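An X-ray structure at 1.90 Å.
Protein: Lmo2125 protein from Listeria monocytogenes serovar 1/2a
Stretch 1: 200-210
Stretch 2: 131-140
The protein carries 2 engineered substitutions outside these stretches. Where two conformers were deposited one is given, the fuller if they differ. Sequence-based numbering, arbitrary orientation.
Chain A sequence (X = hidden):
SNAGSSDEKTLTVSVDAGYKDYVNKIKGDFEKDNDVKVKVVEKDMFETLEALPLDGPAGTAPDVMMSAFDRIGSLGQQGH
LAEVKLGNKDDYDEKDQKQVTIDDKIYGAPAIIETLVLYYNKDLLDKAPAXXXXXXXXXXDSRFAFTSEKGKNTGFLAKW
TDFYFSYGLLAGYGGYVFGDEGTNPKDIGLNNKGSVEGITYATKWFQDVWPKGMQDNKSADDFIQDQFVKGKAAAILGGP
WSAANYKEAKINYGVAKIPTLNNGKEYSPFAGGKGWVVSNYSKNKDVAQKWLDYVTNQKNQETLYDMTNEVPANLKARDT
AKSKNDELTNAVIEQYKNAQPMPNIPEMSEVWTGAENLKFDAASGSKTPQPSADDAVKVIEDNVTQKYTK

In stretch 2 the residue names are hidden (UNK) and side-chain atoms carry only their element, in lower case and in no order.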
ATOM      1  N   THR A 200       3.520  18.476 -13.181  1.00 24.71           N
ATOM      2  CA  THR A 200       4.492  19.526 -13.517  1.00 25.66           C
ATOM      3  C   THR A 200       5.687  19.492 -12.562  1.00 25.51           C
ATOM      4  O   THR A 200       6.827  19.590 -13.003  1.00 25.23           O
ATOM      5  CB  THR A 200       3.825  20.927 -13.517  1.00 26.38           C
ATOM      6  OG1 THR A 200       2.729  20.926 -14.436  1.00 25.93           O
ATOM      7  CG2 THR A 200       4.807  22.028 -13.932  1.00 27.66           C
ATOM      8  N   TYR A 201       5.419  19.354 -11.265  1.00 24.84           N
ATOM      9  CA  TYR A 201       6.477  19.255 -10.264  1.00 24.90           C
ATOM     10  C   TYR A 201       7.365  18.021 -10.508  1.00 24.26           C
ATOM     11  O   TYR A 201       8.613  18.111 -10.484  1.00 23.93           O
ATOM     12  CB  TYR A 201       5.909  19.235  -8.845  1.00 24.69           C
ATOM     13  CG  TYR A 201       6.986  19.276  -7.822  1.00 24.63           C
ATOM     14  CD1 TYR A 201       7.692  20.466  -7.573  1.00 25.22           C
ATOM     15  CD2 TYR A 201       7.354  18.126  -7.114  1.00 25.46           C
ATOM     16  CE1 TYR A 201       8.708  20.502  -6.646  1.00 24.84           C
ATOM     17  CE2 TYR A 201       8.381  18.164  -6.176  1.00 23.99           C
ATOM     18  CZ  TYR A 201       9.045  19.347  -5.943  1.00 24.47           C
ATOM     19  OH  TYR A 201      10.079  19.379  -5.019  1.00 23.40           O
ATOM     20  N   ALA A 202       6.739  16.888 -10.771  1.00 23.05           N
ATOM     21  CA  ALA A 202       7.492  15.655 -11.065  1.00 23.36           C
ATOM     22  C   ALA A 202       8.398  15.815 -12.288  1.00 23.75           C
ATOM     23  O   ALA A 202       9.546  15.370 -12.286  1.00 23.04           O
ATOM     24  CB  ALA A 202       6.546  14.470 -11.263  1.00 22.63           C
ATOM     25  N   THR A 203       7.868  16.470 -13.319  1.00 23.47           N
ATOM     26  CA  THR A 203       8.580  16.663 -14.555  1.00 24.97           C
ATOM     27  C   THR A 203       9.871  17.467 -14.321  1.00 26.66           C
ATOM     28  O   THR A 203      10.878  17.210 -14.990  1.00 26.61           O
ATOM     29  CB  THR A 203       7.646  17.310 -15.606  1.00 25.06           C
ATOM     30  OG1 THR A 203       6.522  16.425 -15.846  1.00 25.94           O
ATOM     31  CG2 THR A 203       8.347  17.550 -16.917  1.00 26.51           C
ATOM     32  N   LYS A 204       9.844  18.405 -13.373  1.00 27.67           N
ATOM     33  CA  LYS A 204      11.046  19.208 -13.062  1.00 30.21           C
ATOM     34  C   LYS A 204      12.164  18.292 -12.545  1.00 28.72           C
ATOM     35  O   LYS A 204      13.332  18.455 -12.919  1.00 28.70           O
ATOM     36  CB  LYS A 204      10.754  20.304 -12.026  1.00 32.83           C
ATOM     37  CG  LYS A 204       9.697  21.339 -12.395  1.00 36.23           C
ATOM     38  CD  LYS A 204      10.081  22.235 -13.553  1.00 41.28           C
ATOM     39  CE  LYS A 204       9.025  23.316 -13.773  1.00 44.91           C
ATOM     40  NZ  LYS A 204       9.253  24.040 -15.062  1.00 48.11           N
ATOM     41  N   TRP A 205      11.814  17.333 -11.681  1.00 27.51           N
ATOM     42  CA  TRP A 205      12.814  16.379 -11.180  1.00 27.09           C
ATOM     43  C   TRP A 205      13.356  15.510 -12.318  1.00 27.35           C
ATOM     44  O   TRP A 205      14.573  15.365 -12.469  1.00 27.71           O
ATOM     45  CB  TRP A 205      12.254  15.515 -10.051  1.00 26.95           C
ATOM     46  CG  TRP A 205      12.207  16.241  -8.721  1.00 27.21           C
ATOM     47  CD1 TRP A 205      11.195  17.048  -8.244  1.00 27.27           C
ATOM     48  CD2 TRP A 205      13.215  16.214  -7.697  1.00 27.52           C
ATOM     49  NE1 TRP A 205      11.531  17.529  -6.992  1.00 27.69           N
ATOM     50  CE2 TRP A 205      12.761  17.033  -6.637  1.00 27.61           C
ATOM     51  CE3 TRP A 205      14.466  15.589  -7.581  1.00 27.89           C
ATOM     52  CZ2 TRP A 205      13.513  17.233  -5.467  1.00 27.22           C
ATOM     53  CZ3 TRP A 205      15.209  15.792  -6.432  1.00 28.51           C
ATOM     54  CH2 TRP A 205      14.715  16.602  -5.379  1.00 28.12           C
ATOM     55  N   PHE A 206      12.461  14.957 -13.135  1.00 25.66           N
ATOM     56  CA  PHE A 206      12.895  14.133 -14.292  1.00 25.71           C
ATOM     57  C   PHE A 206      13.788  14.869 -15.275  1.00 27.79           C
ATOM     58  O   PHE A 206      14.825  14.331 -15.718  1.00 27.40           O
ATOM     59  CB  PHE A 206      11.682  13.627 -15.078  1.00 25.09           C
ATOM     60  CG  PHE A 206      10.986  12.493 -14.423  1.00 23.64           C
ATOM     61  CD1 PHE A 206      11.611  11.267 -14.342  1.00 23.91           C
ATOM     62  CD2 PHE A 206       9.684  12.625 -13.942  1.00 23.59           C
ATOM     63  CE1 PHE A 206      10.984  10.187 -13.769  1.00 24.00           C
ATOM     64  CE2 PHE A 206       9.058  11.553 -13.343  1.00 22.79           C
ATOM     65  CZ  PHE A 206       9.699  10.328 -13.265  1.00 22.99           C
ATOM     66  N   GLN A 207      13.385  16.096 -15.604  1.00 28.63           N
ATOM     67  CA  GLN A 207      14.051  16.880 -16.635  1.00 30.67           C
ATOM     68  C   GLN A 207      15.282  17.687 -16.176  1.00 31.43           C
ATOM     69  O   GLN A 207      16.245  17.811 -16.939  1.00 31.96           O
ATOM     70  CB  GLN A 207      13.020  17.780 -17.332  1.00 31.24           C
ATOM     71  CG  GLN A 207      12.032  17.002 -18.196  1.00 32.56           C
ATOM     72  CD  GLN A 207      12.682  16.425 -19.458  1.00 35.48           C
ATOM     73  OE1 GLN A 207      13.386  17.134 -20.180  1.00 36.57           O
ATOM     74  NE2 GLN A 207      12.432  15.141 -19.738  1.00 35.53           N
ATOM     75  N   ASP A 208      15.272  18.187 -14.934  1.00 31.60           N
ATOM     76  CA  ASP A 208      16.367  19.041 -14.435  1.00 32.71           C
ATOM     77  C   ASP A 208      17.344  18.427 -13.452  1.00 32.62           C
ATOM     78  O   ASP A 208      18.429  18.973 -13.260  1.00 33.67           O
ATOM     79  CB  ASP A 208      15.794  20.276 -13.730  1.00 33.74           C
ATOM     80  CG  ASP A 208      14.870  21.087 -14.606  1.00 34.89           C
ATOM     81  OD1 ASP A 208      14.866  20.912 -15.828  1.00 36.49           O
ATOM     82  OD2 ASP A 208      14.143  21.919 -14.049  1.00 39.66           O
ATOM     83  N   VAL A 209      16.992  17.326 -12.821  1.00 30.32           N
ATOM     84  CA  VAL A 209      17.826  16.789 -11.749  1.00 30.79           C
ATOM     85  C   VAL A 209      18.287  15.357 -11.969  1.00 29.53           C
ATOM     86  O   VAL A 209      19.452  15.040 -11.859  1.00 29.00           O
ATOM     87  CB  VAL A 209      16.994  16.775 -10.435  1.00 31.53           C
ATOM     88  CG1 VAL A 209      17.737  16.101  -9.284  1.00 32.68           C
ATOM     89  CG2 VAL A 209      16.554  18.175 -10.052  1.00 32.66           C
ATOM     90  N   TRP A 210      17.350  14.479 -12.288  1.00 27.35           N
ATOM     91  CA  TRP A 210      17.670  13.069 -12.322  1.00 27.02           C
ATOM     92  C   TRP A 210      18.412  12.471 -13.524  1.00 27.54           C
ATOM     93  O   TRP A 210      18.299  12.959 -14.654  1.00 26.90           O
ATOM     94  CB  TRP A 210      16.391  12.250 -12.103  1.00 26.36           C
ATOM     95  CG  TRP A 210      15.828  12.335 -10.751  1.00 25.74           C
ATOM     96  CD1 TRP A 210      16.507  12.541  -9.571  1.00 26.01           C
ATOM     97  CD2 TRP A 210      14.471  12.055 -10.383  1.00 24.80           C
ATOM     98  NE1 TRP A 210      15.632  12.481  -8.507  1.00 25.40           N
ATOM     99  CE2 TRP A 210      14.381  12.185  -8.979  1.00 24.44           C
ATOM    100  CE3 TRP A 210      13.312  11.756 -11.111  1.00 24.71           C
ATOM    101  CZ2 TRP A 210      13.184  12.002  -8.289  1.00 24.58           C
ATOM    102  CZ3 TRP A 210      12.104  11.574 -10.406  1.00 24.14           C
ATOM    103  CH2 TRP A 210      12.061  11.704  -9.019  1.00 23.58           C
ATOM    104  N   UNK A 131      11.037  18.640   4.321  1.00 24.56           N
ATOM    105  CA  UNK A 131      10.217  19.162   3.249  1.00 24.26           C
ATOM    106  C   UNK A 131      10.808  18.831   1.888  1.00 24.54           C
ATOM    107  O   UNK A 131      11.996  18.490   1.776  1.00 26.03           O
ATOM    108  c   UNK A 131      10.136  20.712   3.333  1.00 24.37           C
ATOM    109  c   UNK A 131       9.644  21.166   4.671  1.00 24.99           C
ATOM    110  o   UNK A 131      11.438  21.293   3.090  1.00 24.66           O
ATOM    111  N   UNK A 132       9.992  18.971   0.845  1.00 23.89           N
ATOM    112  CA  UNK A 132      10.516  18.858  -0.509  1.00 23.87           C
ATOM    113  C   UNK A 132      11.517  19.975  -0.839  1.00 24.25           C
ATOM    114  O   UNK A 132      12.379  19.783  -1.711  1.00 23.96           O
ATOM    115  c   UNK A 132       7.961  15.211  -1.107  1.00 22.60           C
ATOM    116  c   UNK A 132       9.255  15.224  -3.108  1.00 23.15           C
ATOM    117  c   UNK A 132       8.259  16.552  -0.911  1.00 23.14           C
ATOM    118  c   UNK A 132       9.052  17.238  -1.798  1.00 23.17           C
ATOM    119  c   UNK A 132       9.407  18.683  -1.563  1.00 23.59           C
ATOM    120  c   UNK A 132       9.561  16.557  -2.896  1.00 23.38           C
ATOM    121  c   UNK A 132       8.454  14.548  -2.204  1.00 22.85           C
ATOM    122  N   UNK A 133      11.406  21.126  -0.167  0.50 25.08           N
ATOM    123  CA  UNK A 133      12.383  22.213  -0.353  0.50 26.67           C
ATOM    124  C   UNK A 133      13.758  21.688   0.087  0.50 26.47           C
ATOM    125  O   UNK A 133      14.761  21.934  -0.576  0.50 27.04           O
ATOM    126  c   UNK A 133      10.961  25.280  -0.973  0.50 30.46           C
ATOM    127  n   UNK A 133      11.502  25.864  -3.315  0.50 31.23           N
ATOM    128  c   UNK A 133      10.741  24.184   0.059  0.50 29.14           C
ATOM    129  c   UNK A 133      11.350  24.758  -2.329  0.50 30.56           C
ATOM    130  c   UNK A 133      12.016  23.454   0.468  0.50 28.11           C
ATOM    131  N   UNK A 134      13.779  20.951   1.199  1.00 26.18           N
ATOM    132  CA  UNK A 134      15.013  20.343   1.731  1.00 26.53           C
ATOM    133  C   UNK A 134      15.567  19.312   0.734  1.00 26.43           C
ATOM    134  O   UNK A 134      16.775  19.253   0.511  1.00 26.37           O
ATOM    135  o   UNK A 134      14.524  21.810   4.078  1.00 28.36           O
ATOM    136  o   UNK A 134      13.746  20.038   5.162  1.00 27.74           O
ATOM    137  c   UNK A 134      14.324  20.570   4.172  1.00 27.57           C
ATOM    138  c   UNK A 134      14.789  19.638   3.067  1.00 26.49           C
ATOM    139  N   UNK A 135      14.688  18.511   0.139  1.00 25.53           N
ATOM    140  CA  UNK A 135      15.110  17.566  -0.891  1.00 25.68           C
ATOM    141  C   UNK A 135      15.664  18.279  -2.126  1.00 26.21           C
ATOM    142  O   UNK A 135      16.629  17.803  -2.724  1.00 26.85           O
ATOM    143  c   UNK A 135      12.171  14.981  -0.816  1.00 24.35           C
ATOM    144  c   UNK A 135      13.405  15.693  -0.268  1.00 24.95           C
ATOM    145  c   UNK A 135      13.966  16.643  -1.318  1.00 25.03           C
ATOM    146  c   UNK A 135      14.461  14.693   0.208  1.00 24.75           C
ATOM    147  N   UNK A 136      15.060  19.403  -2.523  1.00 26.87           N
ATOM    148  CA  UNK A 136      15.552  20.152  -3.683  1.00 27.85           C
ATOM    149  C   UNK A 136      16.997  20.634  -3.424  1.00 29.00           C
ATOM    150  O   UNK A 136      17.857  20.572  -4.322  1.00 28.98           O
ATOM    151  c   UNK A 136      14.623  21.332  -4.024  1.00 28.41           C
ATOM    152  o   UNK A 136      11.066  21.740  -4.951  1.00 27.29           O
ATOM    153  c   UNK A 136      13.263  20.893  -4.577  1.00 28.15           C
ATOM    154  o   UNK A 136      12.672  23.205  -4.655  1.00 28.77           O
ATOM    155  c   UNK A 136      12.271  22.027  -4.748  1.00 28.69           C
ATOM    156  N   UNK A 137      17.268  21.100  -2.209  0.50 30.28           N
ATOM    157  CA  UNK A 137      18.621  21.573  -1.875  0.50 31.73           C
ATOM    158  C   UNK A 137      19.598  20.396  -1.803  0.50 32.05           C
ATOM    159  O   UNK A 137      20.758  20.513  -2.212  0.50 32.44           O
ATOM    160  c   UNK A 137      18.643  22.374  -0.566  0.50 33.09           C
ATOM    161  c   UNK A 137      17.691  23.546  -0.665  0.50 32.98           C
ATOM    162  o   UNK A 137      18.275  21.534   0.536  0.50 34.28           O
ATOM    163  N   UNK A 138      19.119  19.264  -1.297  1.00 31.87           N
ATOM    164  CA  UNK A 138      19.917  18.051  -1.233  1.00 33.45           C
ATOM    165  C   UNK A 138      20.314  17.620  -2.650  1.00 33.85           C
ATOM    166  O   UNK A 138      21.453  17.177  -2.880  1.00 34.49           O
ATOM    167  c   UNK A 138      19.639  15.592  -0.272  1.00 37.92           C
ATOM    168  c   UNK A 138      18.546  14.791   0.424  1.00 38.09           C
ATOM    169  c   UNK A 138      20.895  15.669   0.583  1.00 39.10           C
ATOM    170  c   UNK A 138      19.084  16.976  -0.543  1.00 35.73           C
ATOM    171  N   UNK A 139      19.412  17.824  -3.615  1.00 33.04           N
ATOM    172  CA  UNK A 139      19.683  17.451  -5.016  1.00 33.76           C
ATOM    173  C   UNK A 139      20.716  18.341  -5.700  1.00 35.04           C
ATOM    174  O   UNK A 139      21.021  18.101  -6.866  1.00 33.29           O
ATOM    175  o   UNK A 139      18.106  18.830  -6.296  1.00 34.73           O
ATOM    176  c   UNK A 139      18.423  17.490  -5.896  1.00 34.09           C
ATOM    177  N   UNK A 140      21.176  19.385  -5.003  1.00 35.96           N
ATOM    178  CA  UNK A 140      22.214  20.301  -5.504  1.00 38.34           C
ATOM    179  C   UNK A 140      23.507  20.100  -4.737  1.00 37.08           C
ATOM    180  O   UNK A 140      24.458  20.824  -4.954  1.00 36.93           O
ATOM    181  c   UNK A 140      21.773  21.763  -5.378  1.00 41.81           C
ATOM    182  n   UNK A 140      18.125  25.083  -6.045  1.00 53.29           N
ATOM    183  c   UNK A 140      20.555  22.116  -6.218  1.00 44.34           C
ATOM    184  c   UNK A 140      20.056  23.512  -5.878  1.00 47.88           C
ATOM    185  c   UNK A 140      18.735  23.825  -6.564  1.00 50.80           C
TER

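Position 131 carries one carbon bonded to an oxygen and a second carbon, and lies out of reach of stretch 1. This is Thr131, at the N-cap of the helix that follows; its OG1 accepts from N of position 134 at 3.0 Å.

Position 132 has one carbon leading into a six-membered ring of carbons, with no oxygen attached. CB points toward stretch 1, and a ring carbon lies 3.6 Å from Tyr201 OH. The bare ring identifies Phe132, whose CD2 also packs 3.8 Å from Tyr201 CE2.

At position 133 four carbons run in a row to a terminal nitrogen, CB points away from stretch 1 and no contact is made there: Lys133.

Position 134 shows two carbons, the second bearing two oxygens, a short carboxylate out of reach of stretch 1: Asp134. Its OD2 accepts from Thr131 N at 3.2 Å, the reciprocal bond.

Position 135 has four carbons forked at the second; its CB comes 4.1 Å from Trp205 CH2, and its backbone O lies 3.5 Å from the same atom, near the indole plane. This is Leu135.

Three carbons, the third carrying two oxygens, make position 136 a carboxylate one carbon longer than that of Asp134. One oxygen lies 2.6 Å from Tyr201 OH, and the second carbon is 3.8 Å from Trp205 CZ2. This is Glu136; its OE2 accepts the tyrosine hydroxyl's hydrogen bond, and its OE1 forms a salt bridge with Lys133 NZ at 3.2 Å.

Position 137 again has a carbon bearing one oxygen and one carbon, directed away from stretch 1, and is Thr137. Position 138 has four carbons forked at the second and no contact across the stretches: Leu138.

Position 139 holds just one carbon and one oxygen. That carbon is 3.7 Å from both Trp205 CZ3 and Val209 CG1, and the residue is Ser139, whose OG donates to Glu136 O at 2.6 Å. Position 140, four carbons ending in nitrogen and clear of stretch 1, is Lys140.

The two helices run nearly parallel, at 13°, with axes 12.8 Å apart at closest, so long side chains span the gap. Trp205 NE1 donates to Tyr201 OH at 3.1 Å, and that hydroxyl donates onward to Glu136 OE2, forming a relay across the contact. Phe132 packs beside the tyrosine, while the indole reaches Leu135 and Ser139. Nearer the end of the contact, where CA atoms of Val209 and Ser139 are 7.0 Å apart, small side chains suffice.

Stretch 2 (131-140) TFKDLETLSK
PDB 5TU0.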